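Local atomic coordinates of cystalysin (Treponema denticola, PDB entry 1C7N), a protein that belongs to the class I and II aminotransferase family of fold-type I enzymes and holds pyridoxal-5'-phosphate in each subunit of a dimer. Residues A[9-12]-A[17-20]; A[31-36]-A[383-388]; A[103-108]-A[199-204]; A[192-197]-A[227-232]. One frame throughout, in Å; residues are numbered along the deposited sequence.

Interaction 1: A[9-12]-A[17-20]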
loop_
_atom_site.group_PDB
_atom_site.type_symbol
_atom_site.label_atom_id
_atom_site.label_comp_id
_atom_site.label_asym_id
_atom_site.label_seq_id
_atom_site.Cartn_x
_atom_site.Cartn_y
_atom_site.Cartn_z
ATOM N N ILE A 9 8.976 21.028 -16.244
ATOM C CA ILE A 9 7.728 20.286 -16.377
ATOM C C ILE A 9 6.598 20.919 -15.575
ATOM O O ILE A 9 6.827 21.769 -14.717
ATOM C CB ILE A 9 7.894 18.820 -15.906
ATOM C CG1 ILE A 9 8.148 18.783 -14.397
ATOM C CG2 ILE A 9 9.051 18.162 -16.646
ATOM C CD1 ILE A 9 8.296 17.385 -13.822
ATOM N N SER A 10 5.375 20.496 -15.872
ATOM C CA SER A 10 4.196 20.989 -15.173
ATOM C C SER A 10 3.408 19.792 -14.667
ATOM O O SER A 10 3.232 18.809 -15.388
ATOM C CB SER A 10 3.313 21.814 -16.111
ATOM O OG SER A 10 2.078 22.133 -15.489
ATOM N N ARG A 11 2.942 19.871 -13.425
ATOM C CA ARG A 11 2.161 18.790 -12.842
ATOM C C ARG A 11 0.790 19.273 -12.388
ATOM O O ARG A 11 0.178 18.699 -11.487
ATOM C CB ARG A 11 2.920 18.143 -11.676
ATOM C CG ARG A 11 4.031 17.213 -12.144
ATOM C CD ARG A 11 4.361 16.167 -11.089
ATOM N NE ARG A 11 5.139 16.739 -10.008
ATOM C CZ ARG A 11 5.274 16.191 -8.807
ATOM N NH1 ARG A 11 4.676 15.042 -8.516
ATOM N NH2 ARG A 11 6.007 16.803 -7.896
ATOM N N LYS A 12 0.318 20.334 -13.033
ATOM C CA LYS A 12 -0.990 20.905 -12.738
ATOM C C LYS A 12 -2.059 19.894 -13.140
ATOM O O LYS A 12 -1.915 19.208 -14.150
ATOM C CB LYS A 12 -1.185 22.210 -13.522
ATOM C CG LYS A 12 -2.528 22.878 -13.291
ATOM C CD LYS A 12 -2.633 24.200 -14.036
ATOM C CE LYS A 12 -3.946 24.902 -13.712
ATOM N NZ LYS A 12 -4.033 26.253 -14.342
ATOM N N LEU A 17 -0.158 15.822 -5.151
ATOM C CA LEU A 17 -0.594 16.436 -3.902
ATOM C C LEU A 17 0.122 17.759 -3.680
ATOM O O LEU A 17 -0.460 18.709 -3.149
ATOM C CB LEU A 17 -0.337 15.510 -2.705
ATOM C CG LEU A 17 -1.202 14.252 -2.593
ATOM C CD1 LEU A 17 -2.671 14.591 -2.831
ATOM C CD2 LEU A 17 -0.744 13.256 -3.608
ATOM N N LYS A 18 1.383 17.818 -4.099
ATOM C CA LYS A 18 2.185 19.026 -3.940
ATOM C C LYS A 18 1.641 20.186 -4.761
ATOM O O LYS A 18 1.531 21.305 -4.265
ATOM C CB LYS A 18 3.643 18.770 -4.340
ATOM C CG LYS A 18 4.529 20.010 -4.187
ATOM C CD LYS A 18 6.002 19.714 -4.413
ATOM C CE LYS A 18 6.286 19.236 -5.818
ATOM N NZ LYS A 18 7.730 18.886 -5.980
ATOM N N TRP A 19 1.317 19.925 -6.023
ATOM C CA TRP A 19 0.786 20.973 -6.887
ATOM C C TRP A 19 -0.655 21.341 -6.528
ATOM O O TRP A 19 -1.021 22.510 -6.555
ATOM C CB TRP A 19 0.878 20.551 -8.360
ATOM C CG TRP A 19 2.262 20.688 -8.940
ATOM C CD1 TRP A 19 3.392 20.027 -8.540
ATOM C CD2 TRP A 19 2.666 21.547 -10.018
ATOM N NE1 TRP A 19 4.465 20.422 -9.301
ATOM C CE2 TRP A 19 4.049 21.353 -10.216
ATOM C CE3 TRP A 19 1.989 22.462 -10.835
ATOM C CZ2 TRP A 19 4.774 22.040 -11.200
ATOM C CZ3 TRP A 19 2.710 23.146 -11.817
ATOM C CH2 TRP A 19 4.089 22.930 -11.989
ATOM N N ASP A 20 -1.481 20.355 -6.196
ATOM C CA ASP A 20 -2.863 20.660 -5.834
ATOM C C ASP A 20 -2.865 21.502 -4.556
ATOM O O ASP A 20 -3.728 22.362 -4.371
ATOM C CB ASP A 20 -3.672 19.375 -5.625
ATOM C CG ASP A 20 -3.824 18.563 -6.907
ATOM O OD1 ASP A 20 -3.592 19.116 -8.005
ATOM O OD2 ASP A 20 -4.189 17.371 -6.814
HETATM O O HOH W 1 -1.730 17.920 -9.835
#
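Residues 9-12, an irregular stretch near the N-terminus, double back through a short loop onto the first turn of helix 17-25, bringing the CA atoms of Lys-12 and Trp-19 to 6.1 Å. The result is an irregular segment folded back over the start of a helix, in the N-terminal part of a fold-type I PLP enzyme, and no direct hydrogen bond joins the two segments. The indole of Trp-19 carries most of the packing. Its CG lies anti to the carbonyl carbon (chi1 -78°), which lays one ring face along the backbone of Ser-10 and Arg-11. Arg-11 CB stands over the five-membered ring in a CH-pi contact, 3.5 Å from the centroid and only 4° from the normal, while Arg-11 N lies over the same face nearer the rim. Beyond CB the arginine chain bends at chi3, and its guanidinium plane is tilted 66° to the indole. Arg-11 NH2 and Lys-18 NZ are 3.3 Å apart, two cationic donors drawn together by Asp-40 and Glu-42, each of which makes salt bridges to both. Glu-42 also accepts from Trp-19 NE1, tying the indole to the same acidic pair. Val-61 of the second subunit packs on Ile-9 and Arg-11. A water lies 2.6 Å from Arg-11 O and 2.9 Å from Asp-20 OD1, placed to bridge them.

Interaction 2: A[31-36]-A[383-388]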
loop_
_atom_site.group_PDB
_atom_site.type_symbol
_atom_site.label_atom_id
_atom_site.label_comp_id
_atom_site.label_asym_id
_atom_site.label_seq_id
_atom_site.Cartn_x
_atom_site.Cartn_y
_atom_site.Cartn_z
ATOM N N ASN A 31 0.737 30.715 -13.820
ATOM C CA ASN A 31 0.946 29.442 -14.513
ATOM C C ASN A 31 2.425 29.056 -14.614
ATOM O O ASN A 31 2.757 27.892 -14.837
ATOM C CB ASN A 31 0.343 29.499 -15.921
ATOM C CG ASN A 31 -1.133 29.858 -15.914
ATOM O OD1 ASN A 31 -1.516 30.959 -15.512
ATOM N ND2 ASN A 31 -1.971 28.928 -16.363
ATOM N N GLU A 32 3.308 30.032 -14.447
ATOM C CA GLU A 32 4.744 29.791 -14.535
ATOM C C GLU A 32 5.345 29.319 -13.210
ATOM O O GLU A 32 6.503 28.892 -13.157
ATOM C CB GLU A 32 5.462 31.069 -14.980
ATOM C CG GLU A 32 5.733 32.074 -13.847
ATOM C CD GLU A 32 4.505 32.860 -13.406
ATOM O OE1 GLU A 32 3.367 32.438 -13.704
ATOM O OE2 GLU A 32 4.685 33.905 -12.740
ATOM N N VAL A 33 4.555 29.394 -12.144
ATOM C CA VAL A 33 5.016 29.004 -10.816
ATOM C C VAL A 33 5.136 27.500 -10.587
ATOM O O VAL A 33 4.287 26.722 -11.020
ATOM C CB VAL A 33 4.093 29.600 -9.726
ATOM C CG1 VAL A 33 4.560 29.161 -8.333
ATOM C CG2 VAL A 33 4.097 31.118 -9.831
ATOM N N VAL A 34 6.206 27.108 -9.902
ATOM C CA VAL A 34 6.468 25.711 -9.556
ATOM C C VAL A 34 6.671 25.656 -8.040
ATOM O O VAL A 34 7.500 26.389 -7.492
ATOM C CB VAL A 34 7.760 25.178 -10.225
ATOM C CG1 VAL A 34 8.110 23.814 -9.656
ATOM C CG2 VAL A 34 7.586 25.094 -11.736
ATOM N N PRO A 35 5.922 24.786 -7.342
ATOM C CA PRO A 35 6.059 24.676 -5.886
ATOM C C PRO A 35 7.392 24.034 -5.483
ATOM O O PRO A 35 7.880 23.127 -6.161
ATOM C CB PRO A 35 4.846 23.834 -5.498
ATOM C CG PRO A 35 4.690 22.914 -6.683
ATOM C CD PRO A 35 4.910 23.842 -7.859
ATOM N N LEU A 36 7.986 24.516 -4.392
ATOM C CA LEU A 36 9.264 23.984 -3.909
ATOM C C LEU A 36 9.059 23.523 -2.470
ATOM O O LEU A 36 9.907 23.738 -1.598
ATOM C CB LEU A 36 10.346 25.072 -3.968
ATOM C CG LEU A 36 10.536 25.781 -5.319
ATOM C CD1 LEU A 36 11.536 26.932 -5.174
ATOM C CD2 LEU A 36 11.014 24.775 -6.371
ATOM N N LEU A 383 13.640 32.417 -7.207
ATOM C CA LEU A 383 14.405 33.365 -6.407
ATOM C C LEU A 383 14.206 34.788 -6.897
ATOM O O LEU A 383 14.191 35.722 -6.099
ATOM C CB LEU A 383 15.894 33.002 -6.427
ATOM C CG LEU A 383 16.235 31.649 -5.797
ATOM C CD1 LEU A 383 17.689 31.306 -6.059
ATOM C CD2 LEU A 383 15.944 31.694 -4.302
ATOM N N GLU A 384 14.052 34.965 -8.205
ATOM C CA GLU A 384 13.848 36.305 -8.744
ATOM C C GLU A 384 12.467 36.839 -8.355
ATOM O O GLU A 384 12.302 38.042 -8.149
ATOM C CB GLU A 384 14.031 36.313 -10.265
ATOM C CG GLU A 384 13.894 37.694 -10.916
ATOM C CD GLU A 384 14.638 38.795 -10.165
ATOM O OE1 GLU A 384 15.735 38.531 -9.634
ATOM O OE2 GLU A 384 14.131 39.935 -10.116
ATOM N N ARG A 385 11.472 35.956 -8.258
ATOM C CA ARG A 385 10.135 36.389 -7.835
ATOM C C ARG A 385 10.242 36.853 -6.388
ATOM O O ARG A 385 9.662 37.867 -5.993
ATOM C CB ARG A 385 9.129 35.240 -7.883
ATOM C CG ARG A 385 8.415 35.069 -9.192
ATOM C CD ARG A 385 7.048 34.449 -8.958
ATOM N NE ARG A 385 7.128 33.147 -8.294
ATOM C CZ ARG A 385 7.665 32.062 -8.846
ATOM N NH1 ARG A 385 8.176 32.122 -10.072
ATOM N NH2 ARG A 385 7.674 30.912 -8.181
ATOM N N LEU A 386 10.987 36.080 -5.604
ATOM C CA LEU A 386 11.214 36.364 -4.194
ATOM C C LEU A 386 11.965 37.688 -4.081
ATOM O O LEU A 386 11.647 38.530 -3.241
ATOM C CB LEU A 386 12.068 35.252 -3.583
ATOM C CG LEU A 386 11.997 34.933 -2.090
ATOM C CD1 LEU A 386 13.389 34.501 -1.632
ATOM C CD2 LEU A 386 11.521 36.126 -1.292
ATOM N N ASN A 387 12.967 37.850 -4.940
ATOM C CA ASN A 387 13.793 39.053 -4.979
ATOM C C ASN A 387 12.930 40.305 -5.112
ATOM O O ASN A 387 13.070 41.246 -4.333
ATOM C CB ASN A 387 14.781 38.958 -6.147
ATOM C CG ASN A 387 15.897 39.984 -6.061
ATOM O OD1 ASN A 387 16.258 40.434 -4.973
ATOM N ND2 ASN A 387 16.467 40.340 -7.213
ATOM N N LYS A 388 12.036 40.316 -6.099
ATOM C CA LYS A 388 11.160 41.467 -6.303
ATOM C C LYS A 388 10.209 41.663 -5.125
ATOM O O LYS A 388 9.931 42.794 -4.721
ATOM C CB LYS A 388 10.350 41.315 -7.594
ATOM C CG LYS A 388 11.185 41.360 -8.867
ATOM C CD LYS A 388 10.361 41.861 -10.044
ATOM C CE LYS A 388 11.162 41.861 -11.339
ATOM N NZ LYS A 388 11.552 40.484 -11.753
HETATM O O HOH W 2 8.508 30.249 -11.974
HETATM O O HOH W 3 8.540 28.770 -9.391
#
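Val-33 CG2 sits 3.8 Å above the centre of the Arg-385 guanidinium plane, and its sister methyl CG1 comes to 3.6 Å from Arg-385 NH2. A loop residue thus covers one face of a cation sent out from the C-terminal helix 376-393, in the small-domain region of the aminotransferase-like fold, where a chain segment from near the N-terminus meets the last helix. The backbone carbonyls of Ala-350 and Gln-351 take hydrogen bonds from Arg-385 NE and NH2, which fixes the rotation of the group. Two waters join this shell, one of them donating to Glu-32 O and accepting from Arg-385 NH1, at 2.7 Å in each case. Arg-385 is linked to the backbone of 31-36 through water, with no direct hydrogen bond between the two segments. The carboxylate of Glu-32 keeps some distance, OE2 lying 4.7 Å from Arg-385 NH1, so any attraction is probably long-range. To reach the loop the arginine side chain leaves the helix toward it and turns at chi3 (-59°). In the next layer, Val-33 is backed by Met-22 of helix 17-25, and Val-34 touches Val-378 of helix 376-393. The second water lies in the guanidinium plane, at its edge, accepting from Arg-385 NH2 at 2.6 Å and from Val-34 N at 2.9 Å.

Interaction 3: A[103-108]-A[199-204]; sequences FNAVRE and MLWSDE. With PLP (pyridoxal-5'-phosphate), chain I.
This is a buried apolar contact between a helix and a strand in the large domain, where helix 98-109 packs on the central mixed sheet of the fold-type I PLP enzymes at strand 199-203. A single aromatic residue, Trp-201, serves the strand side. The methyl of Ala-105 lies over the centre of its six-membered ring, CB 4.1 Å from the centroid and 8° off the normal, in a CH-pi contact. Val-106 adds a second touch at the outer end of the indole, its CG2 reaching 3.6 Å from Trp-201 CZ3, with the two side chains crossing at about a right angle. CG of the tryptophan is anti to the carbonyl carbon (chi1 -54°), an orientation that brings the six-membered ring against Ala-105 and Val-106. The edge bearing the indole nitrogen turns to Met-199, whose SD lies in the ring plane and accepts a weak hydrogen bond from Trp-201 NE1 at 3.5 Å. Ile-231 and Phe-233 of strand 230-234, with Ala-167 and Leu-169 of strand 165-171, also touch the indole. Two residues further along the strand, Asp-203 belongs to the pyridoxal-5'-phosphate pocket: its OD1 lies 2.6 Å from N1 of PLP, while OD2 accepts from the backbone N of Ile-205. Such a short approach is consistent with an ionic interaction that favours a protonated pyridine nitrogen, as in other fold-type I enzymes, and the hydrophobic packing lies on the strand that carries this carboxylate.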
loop_
_atom_site.group_PDB
_atom_site.type_symbol
_atom_site.label_atom_id
_atom_site.label_comp_id
_atom_site.label_asym_id
_atom_site.label_seq_id
_atom_site.Cartn_x
_atom_site.Cartn_y
_atom_site.Cartn_z
ATOM N N PHE A 103 4.460 4.376 11.994
ATOM C CA PHE A 103 3.224 4.261 12.761
ATOM C C PHE A 103 3.130 2.859 13.341
ATOM O O PHE A 103 2.722 2.679 14.490
ATOM C CB PHE A 103 2.000 4.515 11.874
ATOM C CG PHE A 103 1.512 5.933 11.906
ATOM C CD1 PHE A 103 2.216 6.942 11.263
ATOM C CD2 PHE A 103 0.342 6.259 12.587
ATOM C CE1 PHE A 103 1.765 8.259 11.294
ATOM C CE2 PHE A 103 -0.120 7.572 12.626
ATOM C CZ PHE A 103 0.593 8.574 11.977
ATOM N N ASN A 104 3.506 1.870 12.533
ATOM C CA ASN A 104 3.471 0.477 12.951
ATOM C C ASN A 104 4.460 0.219 14.084
ATOM O O ASN A 104 4.180 -0.558 14.996
ATOM C CB ASN A 104 3.793 -0.437 11.768
ATOM C CG ASN A 104 3.541 -1.896 12.080
ATOM O OD1 ASN A 104 2.428 -2.273 12.450
ATOM N ND2 ASN A 104 4.570 -2.723 11.941
ATOM N N ALA A 105 5.619 0.868 14.024
ATOM C CA ALA A 105 6.628 0.695 15.062
ATOM C C ALA A 105 6.075 1.163 16.408
ATOM O O ALA A 105 6.199 0.468 17.415
ATOM C CB ALA A 105 7.885 1.475 14.711
ATOM N N VAL A 106 5.460 2.340 16.417
ATOM C CA VAL A 106 4.889 2.890 17.641
ATOM C C VAL A 106 3.767 1.983 18.139
ATOM O O VAL A 106 3.691 1.644 19.320
ATOM C CB VAL A 106 4.321 4.301 17.399
ATOM C CG1 VAL A 106 3.634 4.814 18.659
ATOM C CG2 VAL A 106 5.444 5.243 16.983
ATOM N N ARG A 107 2.904 1.584 17.217
ATOM C CA ARG A 107 1.775 0.725 17.534
ATOM C C ARG A 107 2.191 -0.565 18.239
ATOM O O ARG A 107 1.626 -0.931 19.269
ATOM C CB ARG A 107 1.021 0.392 16.243
ATOM C CG ARG A 107 -0.182 -0.525 16.413
ATOM C CD ARG A 107 -0.978 -0.626 15.112
ATOM N NE ARG A 107 -1.313 0.697 14.588
ATOM C CZ ARG A 107 -0.712 1.271 13.547
ATOM N NH1 ARG A 107 0.261 0.639 12.899
ATOM N NH2 ARG A 107 -1.075 2.487 13.162
ATOM N N GLU A 108 3.197 -1.234 17.689
ATOM C CA GLU A 108 3.660 -2.510 18.225
ATOM C C GLU A 108 4.594 -2.498 19.434
ATOM O O GLU A 108 4.412 -3.289 20.356
ATOM C CB GLU A 108 4.311 -3.319 17.096
ATOM C CG GLU A 108 4.865 -4.679 17.504
ATOM C CD GLU A 108 3.829 -5.561 18.180
ATOM O OE1 GLU A 108 2.656 -5.539 17.754
ATOM O OE2 GLU A 108 4.192 -6.286 19.129
ATOM N N MET A 199 14.847 1.506 22.435
ATOM C CA MET A 199 14.939 0.774 21.190
ATOM C C MET A 199 15.401 1.851 20.216
ATOM O O MET A 199 15.299 3.036 20.529
ATOM C CB MET A 199 13.550 0.256 20.817
ATOM C CG MET A 199 13.541 -0.869 19.816
ATOM S SD MET A 199 11.913 -1.640 19.757
ATOM C CE MET A 199 12.053 -2.561 18.231
ATOM N N LEU A 200 15.926 1.469 19.058
ATOM C CA LEU A 200 16.358 2.468 18.082
ATOM C C LEU A 200 15.604 2.334 16.764
ATOM O O LEU A 200 15.680 1.299 16.100
ATOM C CB LEU A 200 17.863 2.363 17.803
ATOM C CG LEU A 200 18.359 3.305 16.694
ATOM C CD1 LEU A 200 18.202 4.758 17.140
ATOM C CD2 LEU A 200 19.805 3.010 16.364
ATOM N N TRP A 201 14.874 3.384 16.397
ATOM C CA TRP A 201 14.129 3.408 15.144
ATOM C C TRP A 201 14.806 4.482 14.296
ATOM O O TRP A 201 14.545 5.671 14.468
ATOM C CB TRP A 201 12.661 3.786 15.377
ATOM C CG TRP A 201 11.943 2.938 16.394
ATOM C CD1 TRP A 201 12.285 1.681 16.817
ATOM C CD2 TRP A 201 10.745 3.285 17.099
ATOM N NE1 TRP A 201 11.375 1.228 17.742
ATOM C CE2 TRP A 201 10.420 2.192 17.935
ATOM C CE3 TRP A 201 9.915 4.415 17.108
ATOM C CZ2 TRP A 201 9.303 2.196 18.769
ATOM C CZ3 TRP A 201 8.804 4.422 17.937
ATOM C CH2 TRP A 201 8.507 3.318 18.757
ATOM N N SER A 202 15.676 4.055 13.387
ATOM C CA SER A 202 16.422 4.977 12.538
ATOM C C SER A 202 15.868 5.129 11.123
ATOM O O SER A 202 15.905 4.187 10.320
ATOM C CB SER A 202 17.883 4.532 12.472
ATOM O OG SER A 202 18.688 5.520 11.861
ATOM N N ASP A 203 15.354 6.323 10.829
ATOM C CA ASP A 203 14.794 6.630 9.515
ATOM C C ASP A 203 15.917 7.195 8.652
ATOM O O ASP A 203 16.349 8.336 8.836
ATOM C CB ASP A 203 13.651 7.645 9.652
ATOM C CG ASP A 203 12.976 7.974 8.324
ATOM O OD1 ASP A 203 11.882 8.593 8.348
ATOM O OD2 ASP A 203 13.531 7.631 7.255
ATOM N N GLU A 204 16.397 6.382 7.718
ATOM C CA GLU A 204 17.487 6.796 6.849
ATOM C C GLU A 204 17.046 6.791 5.386
ATOM O O GLU A 204 17.809 6.410 4.492
ATOM C CB GLU A 204 18.690 5.863 7.064
ATOM C CG GLU A 204 18.915 5.517 8.547
ATOM C CD GLU A 204 20.290 4.943 8.856
ATOM O OE1 GLU A 204 20.975 4.459 7.930
ATOM O OE2 GLU A 204 20.683 4.965 10.042
HETATM N N1 PLP I . 10.873 9.985 6.401
HETATM C C2 PLP I . 11.422 11.254 6.131
HETATM C C2A PLP I . 12.406 11.762 7.169
HETATM C C3 PLP I . 11.053 11.861 4.850
HETATM O O3 PLP I . 11.513 13.105 4.707
HETATM C C4 PLP I . 10.227 11.146 3.949
HETATM C C4A PLP I . 9.914 11.673 2.622
HETATM C C5 PLP I . 9.742 9.788 4.351
HETATM C C6 PLP I . 10.056 9.260 5.570
HETATM C C5A PLP I . 9.184 8.923 3.225
HETATM O O4P PLP I . 7.930 8.367 3.265
HETATM P P PLP I . 7.633 7.401 1.991
HETATM O O1P PLP I . 6.185 7.233 2.071
HETATM O O2P PLP I . 8.377 6.095 2.209
HETATM O O3P PLP I . 8.050 8.048 0.742
#

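Interaction 4: A[192-197]-A[227-232]; sequences IVLKSD and ADKTIT
Lys-229 lays the end of its extended chain along Val-193, the two side chains running past each other in opposite directions. Its CE presses to 3.5 Å from Val-193 CG1, a tight fit for two carbons, and Leu-194 CD2 borders the same CE at 4.1 Å. The first torsion sets CG between the backbone N and the carbonyl carbon (chi1 64°); from there every later torsion is near 180°, so the ammonium is carried straight to the C-terminal end of helix 183-195. Here NZ donates to Val-193 O at 2.9 Å, coming from above the carbonyl plane, 50° out of it. Ser-196 N donates to that oxygen from the opposite face, at 3.1 Å, so two donors grip one carbonyl. Ser-196 O is 3.1 Å from Lys-229 NZ, and the carbonyl of Leu-198, just beyond the turn, takes a further hydrogen bond from the ammonium. A water that donates to Leu-194 O accepts only a weak bond from NZ. The ammonium thus bonds to the carbonyls of Val-193 and Leu-198, and a positive charge here would probably be favoured by the negative end of the helix dipole. Leu-226 of helix 224-227 packs on Val-193 and Leu-194 beside it. This lysine, bound to a carbonyl of the last helical turn, joins the turn leading from helix 183-195 into strand 199-203 to the entrance of neighbouring strand 230-234, within the alpha/beta large domain of the aminotransferase fold.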
loop_
_atom_site.group_PDB
_atom_site.type_symbol
_atom_site.label_atom_id
_atom_site.label_comp_id
_atom_site.label_asym_id
_atom_site.label_seq_id
_atom_site.Cartn_x
_atom_site.Cartn_y
_atom_site.Cartn_z
ATOM N N ILE A 192 24.524 5.970 24.733
ATOM C CA ILE A 192 23.344 6.344 25.499
ATOM C C ILE A 192 22.239 5.301 25.305
ATOM O O ILE A 192 21.548 4.924 26.254
ATOM C CB ILE A 192 22.807 7.728 25.054
ATOM C CG1 ILE A 192 23.844 8.812 25.355
ATOM C CG2 ILE A 192 21.486 8.031 25.754
ATOM C CD1 ILE A 192 23.420 10.199 24.925
ATOM N N VAL A 193 22.083 4.831 24.072
ATOM C CA VAL A 193 21.057 3.838 23.765
ATOM C C VAL A 193 21.318 2.484 24.417
ATOM O O VAL A 193 20.429 1.924 25.056
ATOM C CB VAL A 193 20.915 3.632 22.242
ATOM C CG1 VAL A 193 19.970 2.464 21.957
ATOM C CG2 VAL A 193 20.379 4.908 21.600
ATOM N N LEU A 194 22.528 1.957 24.249
ATOM C CA LEU A 194 22.888 0.662 24.822
ATOM C C LEU A 194 22.887 0.690 26.350
ATOM O O LEU A 194 22.733 -0.346 26.999
ATOM C CB LEU A 194 24.265 0.228 24.317
ATOM C CG LEU A 194 24.412 0.037 22.804
ATOM C CD1 LEU A 194 25.836 -0.388 22.486
ATOM C CD2 LEU A 194 23.413 -1.002 22.310
ATOM N N LYS A 195 23.055 1.885 26.908
ATOM C CA LYS A 195 23.074 2.108 28.352
ATOM C C LYS A 195 21.673 2.073 28.959
ATOM O O LYS A 195 21.510 1.855 30.163
ATOM C CB LYS A 195 23.723 3.463 28.641
ATOM C CG LYS A 195 23.347 4.089 29.972
ATOM C CD LYS A 195 23.656 5.588 29.982
ATOM C CE LYS A 195 22.863 6.334 28.908
ATOM N NZ LYS A 195 21.385 6.148 29.036
ATOM N N SER A 196 20.664 2.293 28.125
ATOM C CA SER A 196 19.278 2.299 28.579
ATOM C C SER A 196 18.495 1.172 27.922
ATOM O O SER A 196 19.071 0.315 27.254
ATOM C CB SER A 196 18.625 3.633 28.230
ATOM O OG SER A 196 18.555 3.791 26.825
ATOM N N ASP A 197 17.179 1.177 28.113
ATOM C CA ASP A 197 16.328 0.152 27.524
ATOM C C ASP A 197 15.631 0.697 26.284
ATOM O O ASP A 197 14.615 0.157 25.843
ATOM C CB ASP A 197 15.275 -0.330 28.529
ATOM C CG ASP A 197 15.890 -0.940 29.775
ATOM O OD1 ASP A 197 16.859 -1.720 29.643
ATOM O OD2 ASP A 197 15.396 -0.648 30.887
ATOM N N ALA A 227 22.444 -3.071 16.744
ATOM C CA ALA A 227 21.635 -3.623 15.657
ATOM C C ALA A 227 20.606 -4.621 16.184
ATOM O O ALA A 227 19.550 -4.807 15.582
ATOM C CB ALA A 227 22.535 -4.304 14.621
ATOM N N ASP A 228 20.930 -5.266 17.302
ATOM C CA ASP A 228 20.039 -6.246 17.921
ATOM C C ASP A 228 18.715 -5.629 18.378
ATOM O O ASP A 228 17.719 -6.332 18.527
ATOM C CB ASP A 228 20.728 -6.907 19.120
ATOM C CG ASP A 228 21.739 -7.966 18.710
ATOM O OD1 ASP A 228 22.546 -8.374 19.576
ATOM O OD2 ASP A 228 21.723 -8.400 17.538
ATOM N N LYS A 229 18.702 -4.321 18.612
ATOM C CA LYS A 229 17.468 -3.667 19.028
ATOM C C LYS A 229 17.147 -2.428 18.195
ATOM O O LYS A 229 16.548 -1.471 18.683
ATOM C CB LYS A 229 17.519 -3.308 20.517
ATOM C CG LYS A 229 18.579 -2.300 20.924
ATOM C CD LYS A 229 18.391 -1.949 22.394
ATOM C CE LYS A 229 19.331 -0.852 22.856
ATOM N NZ LYS A 229 18.979 -0.414 24.246
ATOM N N THR A 230 17.539 -2.463 16.928
ATOM C CA THR A 230 17.293 -1.352 16.013
ATOM C C THR A 230 16.381 -1.740 14.850
ATOM O O THR A 230 16.413 -2.871 14.364
ATOM C CB THR A 230 18.618 -0.819 15.400
ATOM O OG1 THR A 230 19.477 -0.338 16.442
ATOM C CG2 THR A 230 18.337 0.316 14.404
ATOM N N ILE A 231 15.562 -0.785 14.423
ATOM C CA ILE A 231 14.681 -0.954 13.276
ATOM C C ILE A 231 15.123 0.180 12.361
ATOM O O ILE A 231 15.032 1.345 12.738
ATOM C CB ILE A 231 13.191 -0.735 13.622
ATOM C CG1 ILE A 231 12.657 -1.897 14.463
ATOM C CG2 ILE A 231 12.388 -0.599 12.338
ATOM C CD1 ILE A 231 11.224 -1.695 14.945
ATOM N N THR A 232 15.630 -0.159 11.182
ATOM C CA THR A 232 16.094 0.859 10.248
ATOM C C THR A 232 15.168 0.957 9.044
ATOM O O THR A 232 14.941 -0.034 8.342
ATOM C CB THR A 232 17.529 0.559 9.762
ATOM O OG1 THR A 232 18.429 0.575 10.880
ATOM C CG2 THR A 232 17.974 1.601 8.753
HETATM O O HOH W 4 21.567 -2.304 25.445
#

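Interaction 3 is the buried member of the set, almost wholly apolar, whereas interaction 4 lies at the surface and depends on a charged amine among carbonyls. Both serve the same central sheet: strands 199-203 and 230-234 are neighbours, joined by Leu-200 O to Ile-231 N at 2.7 Å, and the two centres are about 12 Å apart. Interactions 1 and 2, partly buried, lie across the chain's centre from this pair. They meet where Pro-35 packs on Trp-19, so that the loop 31-36 packs directly against helix 17-25. Each includes an arginine: beside the Trp-19 indole and bound to acidic residues in interaction 1, water-bridged to backbone in interaction 2. Interactions 1 and 3 also touch the second subunit.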